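Local coordinates for protein Cif (Cell cycle inhibiting factor) (Escherichia coli, PDB 3EFY) that deamidates a glutamine of host NEDD8, as a type III secreted cyclomodulin, and so shuts down cullin-RING ubiquitin ligases and blocks the host cell cycle, at residues Lys19-Lys24 with Asn170-Ile175; Phe27-Phe31 with Phe161-Glu165. Residues are numbered along the deposited sequence.

Interaction 1. Residues Lys19-Lys24 with Asn170-Ile175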
loop_
_atom_site.group_PDB
_atom_site.type_symbol
_atom_site.label_atom_id
_atom_site.label_comp_id
_atom_site.label_asym_id
_atom_site.label_seq_id
_atom_site.Cartn_x
_atom_site.Cartn_y
_atom_site.Cartn_z
ATOM N N LYS A 19 -1.827 -4.825 4.568
ATOM C CA LYS A 19 -1.153 -3.512 4.507
ATOM C C LYS A 19 -2.185 -2.368 4.653
ATOM O O LYS A 19 -1.939 -1.369 5.360
ATOM C CB LYS A 19 -0.372 -3.343 3.211
ATOM C CG LYS A 19 0.810 -4.303 3.098
ATOM C CD LYS A 19 1.600 -4.034 1.812
ATOM C CE LYS A 19 2.806 -5.006 1.649
ATOM N NZ LYS A 19 3.392 -4.936 0.241
ATOM N N LEU A 20 -3.333 -2.519 4.002
ATOM C CA LEU A 20 -4.391 -1.510 4.120
ATOM C C LEU A 20 -4.848 -1.328 5.542
ATOM O O LEU A 20 -5.105 -0.206 5.994
ATOM C CB LEU A 20 -5.611 -1.863 3.225
ATOM C CG LEU A 20 -5.338 -1.606 1.736
ATOM C CD1 LEU A 20 -6.497 -2.158 0.911
ATOM C CD2 LEU A 20 -5.156 -0.106 1.410
ATOM N N PHE A 21 -5.003 -2.427 6.271
ATOM C CA PHE A 21 -5.447 -2.319 7.667
ATOM C C PHE A 21 -4.393 -1.785 8.614
ATOM O O PHE A 21 -4.730 -1.123 9.591
ATOM C CB PHE A 21 -5.943 -3.652 8.203
ATOM C CG PHE A 21 -7.396 -3.937 7.831
ATOM C CD1 PHE A 21 -8.447 -3.569 8.649
ATOM C CD2 PHE A 21 -7.725 -4.503 6.614
ATOM C CE1 PHE A 21 -9.767 -3.789 8.275
ATOM C CE2 PHE A 21 -9.022 -4.717 6.260
ATOM C CZ PHE A 21 -10.060 -4.362 7.072
ATOM N N LEU A 22 -3.143 -2.132 8.366
ATOM C CA LEU A 22 -2.059 -2.016 9.357
ATOM C C LEU A 22 -0.984 -0.984 9.118
ATOM O O LEU A 22 -0.371 -0.515 10.100
ATOM C CB LEU A 22 -1.389 -3.369 9.538
ATOM C CG LEU A 22 -2.320 -4.503 9.935
ATOM C CD1 LEU A 22 -1.613 -5.897 9.960
ATOM C CD2 LEU A 22 -2.991 -4.247 11.307
ATOM N N ASP A 23 -0.731 -0.609 7.871
ATOM C CA ASP A 23 0.398 0.270 7.601
ATOM C C ASP A 23 0.151 1.671 8.137
ATOM O O ASP A 23 -0.931 2.231 8.010
ATOM C CB ASP A 23 0.718 0.329 6.132
ATOM C CG ASP A 23 1.433 -0.930 5.611
ATOM O OD1 ASP A 23 1.593 -1.874 6.371
ATOM O OD2 ASP A 23 1.793 -0.941 4.418
ATOM N N LYS A 24 1.178 2.211 8.767
ATOM C CA LYS A 24 1.117 3.538 9.339
ATOM C C LYS A 24 2.513 4.071 9.487
ATOM O O LYS A 24 3.459 3.402 9.157
ATOM C CB LYS A 24 0.378 3.477 10.678
ATOM C CG LYS A 24 0.983 2.659 11.689
ATOM C CD LYS A 24 0.062 2.440 12.873
ATOM C CE LYS A 24 0.837 1.880 14.059
ATOM N NZ LYS A 24 1.443 0.495 13.950
ATOM N N ASN A 170 -7.020 4.017 10.717
ATOM C CA ASN A 170 -5.951 3.713 9.825
ATOM C C ASN A 170 -6.427 3.084 8.506
ATOM O O ASN A 170 -5.935 3.418 7.412
ATOM C CB ASN A 170 -5.011 2.779 10.515
ATOM C CG ASN A 170 -3.734 2.747 9.884
ATOM O OD1 ASN A 170 -3.288 1.704 9.390
ATOM N ND2 ASN A 170 -3.082 3.908 9.847
ATOM N N ILE A 171 -7.370 2.163 8.614
ATOM C CA ILE A 171 -7.925 1.541 7.387
ATOM C C ILE A 171 -8.578 2.639 6.548
ATOM O O ILE A 171 -8.411 2.682 5.319
ATOM C CB ILE A 171 -8.823 0.299 7.677
ATOM C CG1 ILE A 171 -9.454 -0.267 6.385
ATOM C CG2 ILE A 171 -9.978 0.608 8.636
ATOM C CD1 ILE A 171 -8.451 -0.731 5.331
ATOM N N GLU A 172 -9.265 3.570 7.211
ATOM C CA GLU A 172 -9.934 4.649 6.494
ATOM C C GLU A 172 -8.918 5.477 5.744
ATOM O O GLU A 172 -9.117 5.741 4.578
ATOM C CB GLU A 172 -10.726 5.554 7.452
ATOM C CG GLU A 172 -11.970 4.965 8.033
ATOM C CD GLU A 172 -12.575 5.834 9.142
ATOM O OE1 GLU A 172 -13.501 5.334 9.809
ATOM O OE2 GLU A 172 -12.126 7.001 9.338
ATOM N N LYS A 173 -7.823 5.886 6.404
ATOM C CA LYS A 173 -6.776 6.678 5.797
ATOM C C LYS A 173 -6.132 5.933 4.626
ATOM O O LYS A 173 -5.927 6.506 3.561
ATOM C CB LYS A 173 -5.696 7.019 6.827
ATOM C CG LYS A 173 -4.379 7.518 6.237
ATOM C CD LYS A 173 -3.159 7.435 7.211
ATOM C CE LYS A 173 -2.877 5.990 7.832
ATOM N NZ LYS A 173 -1.841 5.093 7.155
ATOM N N ASN A 174 -5.823 4.644 4.811
ATOM C CA ASN A 174 -5.201 3.892 3.728
ATOM C C ASN A 174 -6.077 3.658 2.495
ATOM O O ASN A 174 -5.573 3.584 1.382
ATOM C CB ASN A 174 -4.615 2.569 4.249
ATOM C CG ASN A 174 -3.387 2.801 5.150
ATOM O OD1 ASN A 174 -2.699 3.820 5.027
ATOM N ND2 ASN A 174 -3.116 1.864 6.043
ATOM N N ILE A 175 -7.388 3.568 2.693
ATOM C CA ILE A 175 -8.302 3.434 1.551
ATOM C C ILE A 175 -8.332 4.742 0.790
ATOM O O ILE A 175 -8.312 4.733 -0.419
ATOM C CB ILE A 175 -9.695 3.030 1.968
ATOM C CG1 ILE A 175 -9.697 1.578 2.466
ATOM C CG2 ILE A 175 -10.683 3.166 0.764
ATOM C CD1 ILE A 175 -10.955 1.185 3.217
HETATM O O HOH W 1 0.013 3.895 5.449
#
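The C-terminal end of helix 10-22, with the two residues after it, docks here against one face of helix 168-184, in a mostly buried helix-end-to-helix contact. The backbones come close, F21 CA to I171 CA 4.6 Å; F21's CA-to-CB bond points away from the other helix, and I171 CA lies 3.6 Å from L20 O in a CA-H...O contact. N174 serves the carbonyls at the helix end. D23 is the first residue to leave helical geometry, so the chain turns and brings D23 O round to the same side as L20 O. The single amide N174 ND2 donates to both, at 2.9 Å to L20 O and 3.0 Å to D23 O, each nearly straight. D23 O also accepts from K173 NZ at 3.1 Å, and K173 NZ in turn gives a 2.6 Å hydrogen bond to N174 OD1. A water adds to this, donating to N174 OD1 and, weakly, to D23 O. Beside the polar cluster lies I171: its CD1 packs on L20 CB at 3.7 Å and sits over the face of the F21 ring, 4.0 Å from the centroid and 9° off the normal, a CH-pi contact. D23 OD1 accepts from the backbone N of Y29, and OD2 faces K19 NZ of the second subunit in a long, weak ion pair. In the dimer, L20 packs on L181 and I171 on L188, a tag residue, both of the second subunit. Within the chain, F21 meets Y166 edge-to-face and touches V56 of strand 54-61, while L22 packs on F164 of strand 159-166.

Interaction 2. Residues Phe27-Phe31 with Phe161-Glu165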
loop_
_atom_site.group_PDB
_atom_site.type_symbol
_atom_site.label_atom_id
_atom_site.label_comp_id
_atom_site.label_asym_id
_atom_site.label_seq_id
_atom_site.Cartn_x
_atom_site.Cartn_y
_atom_site.Cartn_z
ATOM N N PHE A 27 5.299 1.610 10.839
ATOM C CA PHE A 27 5.006 0.194 10.696
ATOM C C PHE A 27 4.584 -0.107 9.266
ATOM O O PHE A 27 3.617 0.477 8.731
ATOM C CB PHE A 27 3.901 -0.315 11.628
ATOM C CG PHE A 27 3.648 -1.766 11.462
ATOM C CD1 PHE A 27 4.542 -2.700 11.974
ATOM C CD2 PHE A 27 2.573 -2.232 10.736
ATOM C CE1 PHE A 27 4.340 -4.061 11.795
ATOM C CE2 PHE A 27 2.372 -3.589 10.552
ATOM C CZ PHE A 27 3.268 -4.519 11.083
ATOM N N SER A 28 5.314 -1.032 8.659
ATOM C CA SER A 28 4.932 -1.572 7.359
ATOM C C SER A 28 4.872 -3.099 7.458
ATOM O O SER A 28 5.864 -3.771 7.729
ATOM C CB SER A 28 5.908 -1.170 6.241
ATOM O OG SER A 28 5.879 0.226 6.067
ATOM N N TYR A 29 3.690 -3.632 7.227
ATOM C CA TYR A 29 3.440 -5.060 7.220
ATOM C C TYR A 29 4.283 -5.743 6.132
ATOM O O TYR A 29 4.359 -5.250 5.022
ATOM C CB TYR A 29 1.944 -5.310 6.929
ATOM C CG TYR A 29 1.554 -6.751 6.734
ATOM C CD1 TYR A 29 1.296 -7.579 7.829
ATOM C CD2 TYR A 29 1.515 -7.314 5.474
ATOM C CE1 TYR A 29 0.945 -8.917 7.646
ATOM C CE2 TYR A 29 1.212 -8.648 5.311
ATOM C CZ TYR A 29 0.937 -9.432 6.388
ATOM O OH TYR A 29 0.607 -10.756 6.228
ATOM N N CYS A 30 4.891 -6.875 6.481
ATOM C CA CYS A 30 5.643 -7.656 5.540
ATOM C C CYS A 30 5.386 -9.148 5.850
ATOM O O CYS A 30 5.946 -9.713 6.776
ATOM C CB CYS A 30 7.116 -7.292 5.636
ATOM S SG CYS A 30 8.127 -8.190 4.449
ATOM N N PHE A 31 4.534 -9.761 5.035
ATOM C CA PHE A 31 4.076 -11.125 5.246
ATOM C C PHE A 31 5.161 -12.105 5.679
ATOM O O PHE A 31 5.000 -12.839 6.641
ATOM C CB PHE A 31 3.391 -11.637 3.970
ATOM C CG PHE A 31 3.090 -13.092 4.003
ATOM C CD1 PHE A 31 2.098 -13.608 4.844
ATOM C CD2 PHE A 31 3.813 -13.961 3.221
ATOM C CE1 PHE A 31 1.836 -14.935 4.888
ATOM C CE2 PHE A 31 3.540 -15.314 3.248
ATOM C CZ PHE A 31 2.557 -15.814 4.090
ATOM N N PHE A 161 -1.760 -18.766 10.684
ATOM C CA PHE A 161 -2.481 -17.527 10.852
ATOM C C PHE A 161 -1.542 -16.402 11.233
ATOM O O PHE A 161 -0.483 -16.618 11.831
ATOM C CB PHE A 161 -3.498 -17.650 11.964
ATOM C CG PHE A 161 -4.532 -18.720 11.727
ATOM C CD1 PHE A 161 -5.648 -18.434 10.948
ATOM C CD2 PHE A 161 -4.396 -19.979 12.292
ATOM C CE1 PHE A 161 -6.624 -19.420 10.733
ATOM C CE2 PHE A 161 -5.366 -20.943 12.113
ATOM C CZ PHE A 161 -6.476 -20.660 11.316
ATOM N N GLN A 162 -1.949 -15.178 10.904
ATOM C CA GLN A 162 -1.335 -13.958 11.475
ATOM C C GLN A 162 -2.468 -13.101 12.017
ATOM O O GLN A 162 -3.503 -12.924 11.340
ATOM C CB GLN A 162 -0.548 -13.169 10.446
ATOM C CG GLN A 162 0.591 -13.998 9.830
ATOM C CD GLN A 162 1.363 -13.253 8.772
ATOM O OE1 GLN A 162 1.053 -12.094 8.443
ATOM N NE2 GLN A 162 2.416 -13.896 8.245
ATOM N N LEU A 163 -2.304 -12.617 13.259
ATOM C CA LEU A 163 -3.379 -11.886 13.934
ATOM C C LEU A 163 -2.847 -10.533 14.425
ATOM O O LEU A 163 -1.841 -10.502 15.175
ATOM C CB LEU A 163 -3.877 -12.678 15.105
ATOM C CG LEU A 163 -4.977 -12.119 15.975
ATOM C CD1 LEU A 163 -6.260 -11.836 15.148
ATOM C CD2 LEU A 163 -5.251 -13.113 17.127
ATOM N N PHE A 164 -3.496 -9.465 14.045
ATOM C CA PHE A 164 -3.097 -8.123 14.427
ATOM C C PHE A 164 -4.281 -7.284 14.902
ATOM O O PHE A 164 -5.367 -7.331 14.309
ATOM C CB PHE A 164 -2.482 -7.362 13.252
ATOM C CG PHE A 164 -1.150 -7.865 12.770
ATOM C CD1 PHE A 164 -1.073 -8.942 11.912
ATOM C CD2 PHE A 164 0.018 -7.191 13.088
ATOM C CE1 PHE A 164 0.158 -9.362 11.394
ATOM C CE2 PHE A 164 1.255 -7.618 12.556
ATOM C CZ PHE A 164 1.290 -8.721 11.708
ATOM N N GLU A 165 -4.078 -6.427 15.922
ATOM C CA GLU A 165 -5.037 -5.380 16.196
ATOM C C GLU A 165 -4.979 -4.294 15.135
ATOM O O GLU A 165 -3.894 -3.992 14.626
ATOM C CB GLU A 165 -4.742 -4.791 17.595
ATOM C CG GLU A 165 -5.774 -3.761 18.017
ATOM C CD GLU A 165 -5.516 -3.103 19.379
ATOM O OE1 GLU A 165 -4.617 -3.595 20.139
ATOM O OE2 GLU A 165 -6.253 -2.092 19.643
#
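Y29 and F31, in the loop that follows helix 10-22, are pinned to strand 159-166 by one glutamine side chain that uses both of its polar atoms. Q162 OE1 accepts from Y29 OH at a short 2.6 Å, and Q162 NE2 donates to the backbone carbonyl F31 O at 3.2 Å. The amide thus spans two loop residues, satisfying a hydroxyl and a carbonyl where no regular backbone pairing joins loop and strand: the nearest CA atoms across the two segments, those of F31 and Q162, are still 8.7 Å apart. Within the sheet the strand's backbone is paired with strand 54-61, Q162 with R58 and F164 with V56, while the loop lies over the face from which Q162 and F164 project. The loop backbone has partners too: Y29 N is bonded to D23 OD1, C30 N to E34 OE2, and Y29 O to S28 OG of the second subunit, which the reciprocal bond repeats. The edge of Y29 points at the face of F164 in an offset edge-to-face pair, centroids 5.8 Å apart and planes at 71°, and F27 CZ reaches F164 CE2 at 4.0 Å. The side chain of F31 is about 10 Å from that of the active-site C10, where helix 10-22 begins; the contact lays the loop after that helix over the edge strand of the antiparallel sheet, within the papain-like fold to which the Cif family is assigned.

Overall arrangement
This chain is the C-terminal portion of Cif, carrying the active-site residues C10, H66 and Q86. From the N terminus, helix 10-22 runs from C10 to the end used in interaction 1, and the loop carrying 27-31 follows at once. The chain then builds the rest of the sheet before returning as strand 159-166, where interaction 2 closes a loop of some 130 residues. Helix 168-184 comes next, and interaction 1 closes a wider loop that encloses that of interaction 2: they nest rather than cross. They touch through D23 OD1 and Y29 N, 2.9 Å apart, and through L22 against F164, tying the early helix and its loop to the last strand and last helix.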